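PDB 5EP9: SnoN,Epimerase SnoN from Streptomyces nogalater, which is an epimerase of nogalamycin biosynthesis that binds iron and 2-oxoglutarate, and probably works as a 2-oxoglutarate-dependent non-heme iron enzyme. Local coordinates for residues F121-L126 with L237-V242; T158-L163 with D215-H220; A80-D85 with E132-V137. All blocks are in the same frame, centred on the assembly; numbering follows the deposited sequence.

Contact 1 (F121-L126 with L237-V242); sequences FKLEVL and LSTSAV. With AKG (2-oxoglutaric acid), chain E.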
loop_
_atom_site.group_PDB
_atom_site.type_symbol
_atom_site.label_atom_id
_atom_site.label_comp_id
_atom_site.label_asym_id
_atom_site.label_seq_id
_atom_site.Cartn_x
_atom_site.Cartn_y
_atom_site.Cartn_z
ATOM N N PHE A 121 2.980 9.211 1.036
ATOM C CA PHE A 121 1.643 9.779 0.795
ATOM C C PHE A 121 0.697 9.457 1.905
ATOM O O PHE A 121 0.001 10.316 2.454
ATOM C CB PHE A 121 1.037 9.288 -0.557
ATOM C CG PHE A 121 -0.371 9.772 -0.784
ATOM C CD1 PHE A 121 -0.639 11.117 -0.915
ATOM C CD2 PHE A 121 -1.410 8.879 -0.928
ATOM C CE1 PHE A 121 -1.909 11.562 -1.143
ATOM C CE2 PHE A 121 -2.708 9.309 -1.154
ATOM C CZ PHE A 121 -2.950 10.654 -1.242
ATOM N N LYS A 122 0.661 8.197 2.236
ATOM C CA LYS A 122 -0.115 7.749 3.438
ATOM C C LYS A 122 0.222 6.334 3.890
ATOM O O LYS A 122 0.766 5.510 3.102
ATOM C CB LYS A 122 -1.611 7.796 3.163
ATOM C CG LYS A 122 -1.981 6.744 2.152
ATOM C CD LYS A 122 -3.456 6.764 1.838
ATOM C CE LYS A 122 -3.590 5.692 0.819
ATOM N NZ LYS A 122 -4.999 5.513 0.533
ATOM N N LEU A 123 -0.044 6.070 5.172
ATOM C CA LEU A 123 -0.060 4.715 5.688
ATOM C C LEU A 123 -1.426 4.385 6.223
ATOM O O LEU A 123 -1.988 5.161 6.999
ATOM C CB LEU A 123 0.989 4.495 6.726
ATOM C CG LEU A 123 1.101 3.033 7.266
ATOM C CD1 LEU A 123 2.515 2.635 7.579
ATOM C CD2 LEU A 123 0.214 2.773 8.483
ATOM N N GLU A 124 -1.911 3.206 5.874
ATOM C CA GLU A 124 -3.139 2.647 6.523
ATOM C C GLU A 124 -2.915 1.377 7.303
ATOM O O GLU A 124 -2.088 0.581 6.930
ATOM C CB GLU A 124 -4.217 2.432 5.477
ATOM C CG GLU A 124 -4.711 3.752 4.859
ATOM C CD GLU A 124 -5.642 3.519 3.609
ATOM O OE1 GLU A 124 -5.686 2.393 3.060
ATOM O OE2 GLU A 124 -6.392 4.429 3.243
ATOM N N VAL A 125 -3.676 1.163 8.370
ATOM C CA VAL A 125 -3.652 -0.080 9.083
ATOM C C VAL A 125 -4.835 -0.899 8.608
ATOM O O VAL A 125 -5.936 -0.422 8.738
ATOM C CB VAL A 125 -3.769 0.152 10.593
ATOM C CG1 VAL A 125 -3.825 -1.143 11.377
ATOM C CG2 VAL A 125 -2.614 0.992 11.116
ATOM N N LEU A 126 -4.620 -2.151 8.179
ATOM C CA LEU A 126 -5.695 -2.931 7.572
ATOM C C LEU A 126 -6.051 -4.119 8.420
ATOM O O LEU A 126 -5.185 -4.799 8.894
ATOM C CB LEU A 126 -5.361 -3.398 6.158
ATOM C CG LEU A 126 -4.807 -2.340 5.223
ATOM C CD1 LEU A 126 -4.494 -2.972 3.866
ATOM C CD2 LEU A 126 -5.772 -1.211 5.020
ATOM N N LEU A 237 -3.908 -8.794 9.877
ATOM C CA LEU A 237 -3.434 -7.465 10.265
ATOM C C LEU A 237 -2.172 -7.127 9.531
ATOM O O LEU A 237 -1.230 -7.979 9.436
ATOM C CB LEU A 237 -3.120 -7.396 11.766
ATOM C CG LEU A 237 -4.373 -7.366 12.644
ATOM C CD1 LEU A 237 -4.177 -7.923 14.055
ATOM C CD2 LEU A 237 -4.920 -5.966 12.785
ATOM N N SER A 238 -2.178 -5.910 8.972
ATOM C CA SER A 238 -1.089 -5.477 8.116
ATOM C C SER A 238 -1.136 -3.997 8.029
ATOM O O SER A 238 -2.147 -3.354 8.416
ATOM C CB SER A 238 -1.245 -6.085 6.680
ATOM O OG SER A 238 -2.491 -5.721 6.103
ATOM N N THR A 239 -0.115 -3.462 7.415
ATOM C CA THR A 239 -0.171 -2.091 6.995
ATOM C C THR A 239 0.057 -1.968 5.510
ATOM O O THR A 239 0.832 -2.726 4.979
ATOM C CB THR A 239 0.882 -1.185 7.731
ATOM O OG1 THR A 239 2.192 -1.651 7.422
ATOM C CG2 THR A 239 0.667 -1.220 9.220
ATOM N N SER A 240 -0.457 -0.867 4.959
ATOM C CA SER A 240 -0.280 -0.512 3.562
ATOM C C SER A 240 0.097 0.937 3.402
ATOM O O SER A 240 -0.616 1.820 3.836
ATOM C CB SER A 240 -1.590 -0.836 2.800
ATOM O OG SER A 240 -1.391 -0.768 1.463
ATOM N N ALA A 241 1.278 1.159 2.859
ATOM C CA ALA A 241 1.804 2.467 2.701
ATOM C C ALA A 241 2.026 2.781 1.231
ATOM O O ALA A 241 2.664 2.022 0.533
ATOM C CB ALA A 241 3.136 2.628 3.449
ATOM N N VAL A 242 1.567 3.944 0.819
ATOM C CA VAL A 242 1.724 4.461 -0.551
ATOM C C VAL A 242 2.842 5.515 -0.576
ATOM O O VAL A 242 2.852 6.427 0.210
ATOM C CB VAL A 242 0.406 5.099 -1.026
ATOM C CG1 VAL A 242 0.542 5.680 -2.416
ATOM C CG2 VAL A 242 -0.727 4.063 -0.984
HETATM C C1 AKG E . -3.522 -2.228 -1.630
HETATM O O1 AKG E . -3.375 -1.466 -2.620
HETATM O O2 AKG E . -2.663 -2.311 -0.717
HETATM C C2 AKG E . -4.714 -3.104 -1.545
HETATM O O5 AKG E . -5.568 -3.050 -2.453
HETATM C C3 AKG E . -4.834 -4.025 -0.308
HETATM C C4 AKG E . -5.966 -5.047 -0.334
HETATM C C5 AKG E . -6.097 -5.922 0.891
HETATM O O3 AKG E . -5.249 -5.835 1.798
HETATM O O4 AKG E . -7.093 -6.701 1.004
HETATM O O HOH W 1 -4.721 -6.838 6.999
#

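Contact 2 (T158-L163 with D215-H220); sequences TAWVAL and DCTFHH. With AKG (2-oxoglutaric acid), chain E.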
loop_
_atom_site.group_PDB
_atom_site.type_symbol
_atom_site.label_atom_id
_atom_site.label_comp_id
_atom_site.label_asym_id
_atom_site.label_seq_id
_atom_site.Cartn_x
_atom_site.Cartn_y
_atom_site.Cartn_z
ATOM N N THR A 158 3.097 0.706 -3.502
ATOM C CA THR A 158 2.541 0.388 -2.218
ATOM C C THR A 158 3.354 -0.736 -1.507
ATOM O O THR A 158 3.599 -1.739 -2.087
ATOM C CB THR A 158 1.087 0.011 -2.360
ATOM O OG1 THR A 158 0.346 1.122 -2.873
ATOM C CG2 THR A 158 0.499 -0.465 -1.030
ATOM N N ALA A 159 3.777 -0.500 -0.264
ATOM C CA ALA A 159 4.363 -1.519 0.616
ATOM C C ALA A 159 3.311 -2.094 1.555
ATOM O O ALA A 159 2.711 -1.361 2.331
ATOM C CB ALA A 159 5.469 -0.926 1.448
ATOM N N TRP A 160 3.049 -3.398 1.443
ATOM C CA TRP A 160 2.034 -4.061 2.249
ATOM C C TRP A 160 2.790 -4.983 3.186
ATOM O O TRP A 160 3.457 -5.920 2.745
ATOM C CB TRP A 160 1.099 -4.848 1.340
ATOM C CG TRP A 160 -0.230 -5.356 1.845
ATOM C CD1 TRP A 160 -1.457 -4.845 1.535
ATOM C CD2 TRP A 160 -0.459 -6.515 2.626
ATOM N NE1 TRP A 160 -2.434 -5.615 2.086
ATOM C CE2 TRP A 160 -1.853 -6.600 2.835
ATOM C CE3 TRP A 160 0.394 -7.400 3.332
ATOM C CZ2 TRP A 160 -2.434 -7.610 3.555
ATOM C CZ3 TRP A 160 -0.197 -8.444 4.100
ATOM C CH2 TRP A 160 -1.604 -8.541 4.176
ATOM N N VAL A 161 2.717 -4.667 4.468
ATOM C CA VAL A 161 3.594 -5.341 5.467
ATOM C C VAL A 161 2.724 -6.242 6.318
ATOM O O VAL A 161 1.773 -5.739 6.977
ATOM C CB VAL A 161 4.319 -4.288 6.353
ATOM C CG1 VAL A 161 5.189 -4.923 7.381
ATOM C CG2 VAL A 161 5.124 -3.381 5.478
ATOM N N ALA A 162 3.046 -7.514 6.354
ATOM C CA ALA A 162 2.312 -8.434 7.172
ATOM C C ALA A 162 2.756 -8.319 8.664
ATOM O O ALA A 162 3.923 -8.442 8.930
ATOM C CB ALA A 162 2.538 -9.846 6.738
ATOM N N LEU A 163 1.792 -8.056 9.552
ATOM C CA LEU A 163 2.054 -8.004 10.967
ATOM C C LEU A 163 1.728 -9.322 11.688
ATOM O O LEU A 163 2.056 -9.476 12.845
ATOM C CB LEU A 163 1.340 -6.814 11.612
ATOM C CG LEU A 163 1.772 -5.437 11.061
ATOM C CD1 LEU A 163 0.950 -4.379 11.699
ATOM C CD2 LEU A 163 3.222 -5.212 11.344
ATOM N N ASP A 215 7.187 -10.119 6.629
ATOM C CA ASP A 215 7.383 -10.014 5.153
ATOM C C ASP A 215 6.611 -8.856 4.631
ATOM O O ASP A 215 5.605 -8.391 5.243
ATOM C CB ASP A 215 6.830 -11.248 4.406
ATOM C CG ASP A 215 7.625 -12.504 4.636
ATOM O OD1 ASP A 215 8.578 -12.546 5.445
ATOM O OD2 ASP A 215 7.208 -13.520 4.054
ATOM N N CYS A 216 7.029 -8.361 3.473
ATOM C CA CYS A 216 6.153 -7.436 2.739
ATOM C C CYS A 216 6.116 -7.767 1.271
ATOM O O CYS A 216 6.945 -8.547 0.725
ATOM C CB CYS A 216 6.568 -5.969 2.947
ATOM S SG CYS A 216 8.027 -5.466 2.072
ATOM N N THR A 217 5.147 -7.145 0.642
ATOM C CA THR A 217 5.157 -6.965 -0.797
ATOM C C THR A 217 5.278 -5.474 -1.124
ATOM O O THR A 217 4.877 -4.625 -0.329
ATOM C CB THR A 217 3.942 -7.541 -1.471
ATOM O OG1 THR A 217 2.732 -7.062 -0.854
ATOM C CG2 THR A 217 3.950 -9.057 -1.390
ATOM N N PHE A 218 5.842 -5.219 -2.308
ATOM C CA PHE A 218 5.697 -3.968 -3.004
ATOM C C PHE A 218 4.931 -4.203 -4.271
ATOM O O PHE A 218 5.188 -5.177 -4.995
ATOM C CB PHE A 218 7.032 -3.391 -3.357
ATOM C CG PHE A 218 7.849 -2.960 -2.162
ATOM C CD1 PHE A 218 8.687 -3.846 -1.565
ATOM C CD2 PHE A 218 7.717 -1.667 -1.657
ATOM C CE1 PHE A 218 9.437 -3.480 -0.459
ATOM C CE2 PHE A 218 8.490 -1.269 -0.589
ATOM C CZ PHE A 218 9.368 -2.173 0.020
ATOM N N HIS A 219 3.943 -3.352 -4.537
ATOM C CA HIS A 219 3.284 -3.371 -5.850
ATOM C C HIS A 219 3.109 -1.999 -6.467
ATOM O O HIS A 219 2.709 -1.001 -5.829
ATOM C CB HIS A 219 1.985 -4.192 -5.824
ATOM C CG HIS A 219 0.861 -3.569 -5.100
ATOM N ND1 HIS A 219 0.669 -3.741 -3.752
ATOM C CD2 HIS A 219 -0.185 -2.837 -5.537
ATOM C CE1 HIS A 219 -0.460 -3.151 -3.391
ATOM N NE2 HIS A 219 -0.983 -2.583 -4.449
ATOM N N HIS A 220 3.287 -2.016 -7.761
ATOM C CA HIS A 220 3.080 -0.849 -8.643
ATOM C C HIS A 220 1.611 -0.438 -8.701
ATOM O O HIS A 220 0.705 -1.221 -8.624
ATOM C CB HIS A 220 3.619 -1.220 -10.052
ATOM C CG HIS A 220 3.761 -0.083 -11.025
ATOM N ND1 HIS A 220 2.689 0.489 -11.694
ATOM C CD2 HIS A 220 4.870 0.513 -11.520
ATOM C CE1 HIS A 220 3.126 1.436 -12.489
ATOM N NE2 HIS A 220 4.437 1.432 -12.448
HETATM C C1 AKG E . -3.522 -2.228 -1.630
HETATM O O1 AKG E . -3.375 -1.466 -2.620
HETATM O O2 AKG E . -2.663 -2.311 -0.717
HETATM C C2 AKG E . -4.714 -3.104 -1.545
HETATM O O5 AKG E . -5.568 -3.050 -2.453
HETATM C C3 AKG E . -4.834 -4.025 -0.308
HETATM C C4 AKG E . -5.966 -5.047 -0.334
HETATM C C5 AKG E . -6.097 -5.922 0.891
HETATM O O3 AKG E . -5.249 -5.835 1.798
HETATM O O4 AKG E . -7.093 -6.701 1.004
HETATM O O HOH W 2 0.375 0.655 -5.480
#

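Contact 3 (A80-D85 with E132-V137); sequences AGTVMD and EKDASV. With AKG (2-oxoglutaric acid), chain E.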
loop_
_atom_site.group_PDB
_atom_site.type_symbol
_atom_site.label_atom_id
_atom_site.label_comp_id
_atom_site.label_asym_id
_atom_site.label_seq_id
_atom_site.Cartn_x
_atom_site.Cartn_y
_atom_site.Cartn_z
ATOM N N ALA A 80 -21.731 -7.212 -1.034
ATOM C CA ALA A 80 -21.164 -8.544 -0.650
ATOM C C ALA A 80 -20.878 -8.693 0.861
ATOM O O ALA A 80 -21.025 -9.811 1.424
ATOM C CB ALA A 80 -19.886 -8.887 -1.447
ATOM N N GLY A 81 -20.480 -7.580 1.504
ATOM C CA GLY A 81 -20.188 -7.553 2.964
ATOM C C GLY A 81 -18.958 -6.720 3.260
ATOM O O GLY A 81 -18.592 -5.858 2.497
ATOM N N THR A 82 -18.273 -7.065 4.334
ATOM C CA THR A 82 -17.127 -6.311 4.758
ATOM C C THR A 82 -15.808 -6.772 4.142
ATOM O O THR A 82 -15.219 -7.790 4.478
ATOM C CB THR A 82 -16.981 -6.259 6.274
ATOM O OG1 THR A 82 -18.213 -5.765 6.836
ATOM C CG2 THR A 82 -15.783 -5.373 6.692
ATOM N N VAL A 83 -15.292 -5.842 3.375
ATOM C CA VAL A 83 -14.034 -5.988 2.685
ATOM C C VAL A 83 -12.930 -5.855 3.700
ATOM O O VAL A 83 -12.003 -6.656 3.733
ATOM C CB VAL A 83 -13.881 -4.948 1.548
ATOM C CG1 VAL A 83 -12.570 -5.144 0.874
ATOM C CG2 VAL A 83 -15.012 -5.049 0.483
ATOM N N MET A 84 -13.021 -4.807 4.494
ATOM C CA MET A 84 -12.041 -4.543 5.538
ATOM C C MET A 84 -12.439 -3.391 6.461
ATOM O O MET A 84 -13.285 -2.585 6.124
ATOM C CB MET A 84 -10.649 -4.195 4.989
ATOM C CG MET A 84 -10.622 -2.935 4.141
ATOM S SD MET A 84 -8.869 -2.656 3.701
ATOM C CE MET A 84 -8.568 -3.988 2.531
ATOM N N ASP A 85 -11.701 -3.296 7.558
ATOM C CA ASP A 85 -11.711 -2.085 8.416
ATOM C C ASP A 85 -10.297 -1.548 8.321
ATOM O O ASP A 85 -9.335 -2.347 8.259
ATOM C CB ASP A 85 -12.040 -2.413 9.850
ATOM C CG ASP A 85 -13.501 -2.875 10.039
ATOM O OD1 ASP A 85 -14.456 -2.050 9.944
ATOM O OD2 ASP A 85 -13.675 -4.108 10.271
ATOM N N GLU A 132 -19.210 -11.578 14.484
ATOM C CA GLU A 132 -20.562 -12.068 14.567
ATOM C C GLU A 132 -21.513 -11.408 13.590
ATOM O O GLU A 132 -21.657 -10.223 13.578
ATOM C CB GLU A 132 -21.108 -11.776 15.975
ATOM C CG GLU A 132 -20.288 -12.394 17.104
ATOM C CD GLU A 132 -20.330 -13.918 17.089
ATOM O OE1 GLU A 132 -21.058 -14.529 16.266
ATOM O OE2 GLU A 132 -19.620 -14.509 17.905
ATOM N N LYS A 133 -22.157 -12.222 12.789
ATOM C CA LYS A 133 -23.089 -11.760 11.734
ATOM C C LYS A 133 -22.445 -10.877 10.665
ATOM O O LYS A 133 -23.152 -10.344 9.793
ATOM C CB LYS A 133 -24.337 -11.011 12.303
ATOM C CG LYS A 133 -25.580 -11.232 11.433
ATOM C CD LYS A 133 -26.897 -11.035 12.159
ATOM C CE LYS A 133 -27.373 -12.412 12.529
ATOM N NZ LYS A 133 -28.728 -12.358 13.085
ATOM N N ASP A 134 -21.122 -10.796 10.671
ATOM C CA ASP A 134 -20.391 -10.024 9.679
ATOM C C ASP A 134 -19.138 -10.754 9.225
ATOM O O ASP A 134 -18.051 -10.589 9.729
ATOM C CB ASP A 134 -20.065 -8.637 10.239
ATOM C CG ASP A 134 -19.371 -7.740 9.201
ATOM O OD1 ASP A 134 -19.767 -7.756 8.031
ATOM O OD2 ASP A 134 -18.383 -7.067 9.523
ATOM N N ALA A 135 -19.297 -11.524 8.187
ATOM C CA ALA A 135 -18.191 -12.275 7.599
ATOM C C ALA A 135 -17.343 -11.367 6.720
ATOM O O ALA A 135 -17.819 -10.532 5.996
ATOM C CB ALA A 135 -18.700 -13.499 6.773
ATOM N N SER A 136 -16.061 -11.586 6.829
ATOM C CA SER A 136 -15.063 -11.088 5.914
ATOM C C SER A 136 -15.396 -11.540 4.467
ATOM O O SER A 136 -15.674 -12.684 4.245
ATOM C CB SER A 136 -13.704 -11.702 6.331
ATOM O OG SER A 136 -12.670 -11.276 5.519
ATOM N N VAL A 137 -15.203 -10.627 3.518
ATOM C CA VAL A 137 -15.305 -10.895 2.090
ATOM C C VAL A 137 -13.991 -10.540 1.389
ATOM O O VAL A 137 -13.139 -9.855 1.984
ATOM C CB VAL A 137 -16.535 -10.234 1.446
ATOM C CG1 VAL A 137 -17.800 -10.653 2.222
ATOM C CG2 VAL A 137 -16.384 -8.712 1.347
HETATM C C1 AKG E . -3.522 -2.228 -1.630
HETATM O O1 AKG E . -3.375 -1.466 -2.620
HETATM O O2 AKG E . -2.663 -2.311 -0.717
HETATM C C2 AKG E . -4.714 -3.104 -1.545
HETATM O O5 AKG E . -5.568 -3.050 -2.453
HETATM C C3 AKG E . -4.834 -4.025 -0.308
HETATM C C4 AKG E . -5.966 -5.047 -0.334
HETATM C C5 AKG E . -6.097 -5.922 0.891
HETATM O O3 AKG E . -5.249 -5.835 1.798
HETATM O O4 AKG E . -7.093 -6.701 1.004
HETATM O O HOH W 3 -12.767 -8.639 5.544
#

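Contact 1 (F121-L126 with L237-V242)
L126 and S240 touch across two antiparallel strands, CD1 of L126 lying 3.8 Å from CB of S240, and both border the bound 2-oxoglutarate. OG of S240 stands anti to its backbone N (chi1 -168°) and donates to O2 of the ligand at 3.0 Å. CD1 of L126 lies 3.6 Å from O3, at the other carboxylate. The same ligand is hydrogen-bonded by T139, W160 and R236.

The backbone sets these two side chains in place. N of E124 reaches O of S240 at 2.8 Å in an almost straight bond (177°), and N of S240 returns a bond to O of E124. L126 and S238 form the next hydrogen-bonded pair. A water spans that pair: it donates to O of L126 at 2.8 Å and lies 2.7 Å from OG of S238.

Strands 118-128 and 236-245 are neighbours in the larger sheet of the double-stranded beta-helix (jelly-roll) of the cupin clan. In this construct they come from the SnoN parts at 14-202 and 203-305 respectively.

Farther from the ligand the pairing slips by one residue. F121 and K122 both face V242, a classic beta bulge. O of V242 takes N of F121 at 2.9 Å and, weakly, N of K122. The extended K122 side chain brings CE against CG2 of V242. Within its own strand, NZ of K122 forms a salt bridge with OE2 of E124, 3.2 Å away, with a weak hydrogen bond. The F121 ring runs beside V242 and meets F150 edge-to-face.

On the reverse face, L123 puts CD1 against CB of both T239 and A241. V125, on that same face, packs on A64 and L68 of helix 54-70.

Contact 2 (T158-L163 with D215-H220)
O of H219 accepts two bonds: one from N of T158 at 2.9 Å, the other from a water at 2.9 Å. OG1 of T158 donates to the same water at 2.6 Å, which fixes the rotation of the hydroxyl.

The T158 side chain also supports the H219 ring. CB of T158 lies over one face, 4.0 Å from the ring centroid and 24° off the normal, a CH-pi contact offset toward the rim. NE2 of H219 makes a weak bond to O1 of 2-oxoglutarate, 3.2 Å away. Its stronger partner is OD2 of D144, an iron ligand.

W160 holds the opposite end of the ligand. NE1 donates to O3 at 2.8 Å and 161°, with O3 near the plane of the indole. CB of W160 rests 3.5 Å from OG1 of T217. The other face is apolar: CB of A159 meets CE2 of F218 at 3.7 Å, and V161 packs on C216.

T158-H219 and W160-T217 are hydrogen-bonded antiparallel pairs in the larger sheet of the cupin-type jelly-roll. The two strands come from the SnoN parts at 14-202 and 203-305. Strand 157-162 is flanked on its other edge by 236-245, and strand 216-220 by 45-48. M173 and F175 of strand 173-175 pack on the W160 and T217 side. Helix 104-114 covers V161 and F218.

Contact 3 (A80-D85 with E132-V137)
T82 and D134 meet through their polar side chains. OG1 of T82 donates to OD1 of D134 at 2.8 Å and uses the syn lone pair of that oxygen. The two side chains cross at about a right angle. CG of D134, anti to its backbone N (chi1 -176°), comes within 3.3 Å of OG1 of T82. OG1 of T82 is also bonded to NE of R75. K131 forms a salt bridge with D85 and a long, weak ion pair with D134, and so probably eases the repulsion between the two carboxylates.

The touching parts, 80-83 and 134-137, run 83° apart, and one backbone bond joins them. N of V137 donates to O of T82 at 3.0 Å, from a position 45° above the carbonyl plane. A water donates to both O of T82 and O of V83, each at 2.8 Å. It lies 2.6 Å from OG of S136, which N of N230 also binds. K128 joins the segments again, with NZ bonded to O of V83 and O of V137.

The apolar contact centres on V137. Its CG2 rests on the T82 peptide, 3.5 Å from C of T82, and meets CG2 of V83 at 4.0 Å. CG1 packs on O of A80. G81 has backbone angles suited to glycine, and without a side chain it lets V137 come close.

Both segments belong to the SnoN part at 14-202. On the other edge of strand 82-87, V83 and M84 both face W76 of strand 74-77, a classic beta bulge. CE of M84 reaches 3.4 Å from O4 of 2-oxoglutarate, so this end of the larger jelly-roll sheet borders the cosubstrate pocket.

From the N terminus, contact 3 opens first, at 80-85. The chain then passes through 121-126, which opens contact 1, before 132-137 closes contact 3. Contacts 3 and 1 therefore cross. Contact 2 opens at 158-163 and closes at 215-220, after contact 3 and wholly within the span of contact 1, which 237-242 completes. Contacts 1 and 2 are adjacent in the larger sheet: N of A159 and N of V161 probably bond to O of A241 and O of T239. Contact 3 joins strand 82-87, next to the edge strand 74-77, to the loop between strands 118-128 and 139-142. M84 touches L126 of contact 1. All three border 2-oxoglutarate.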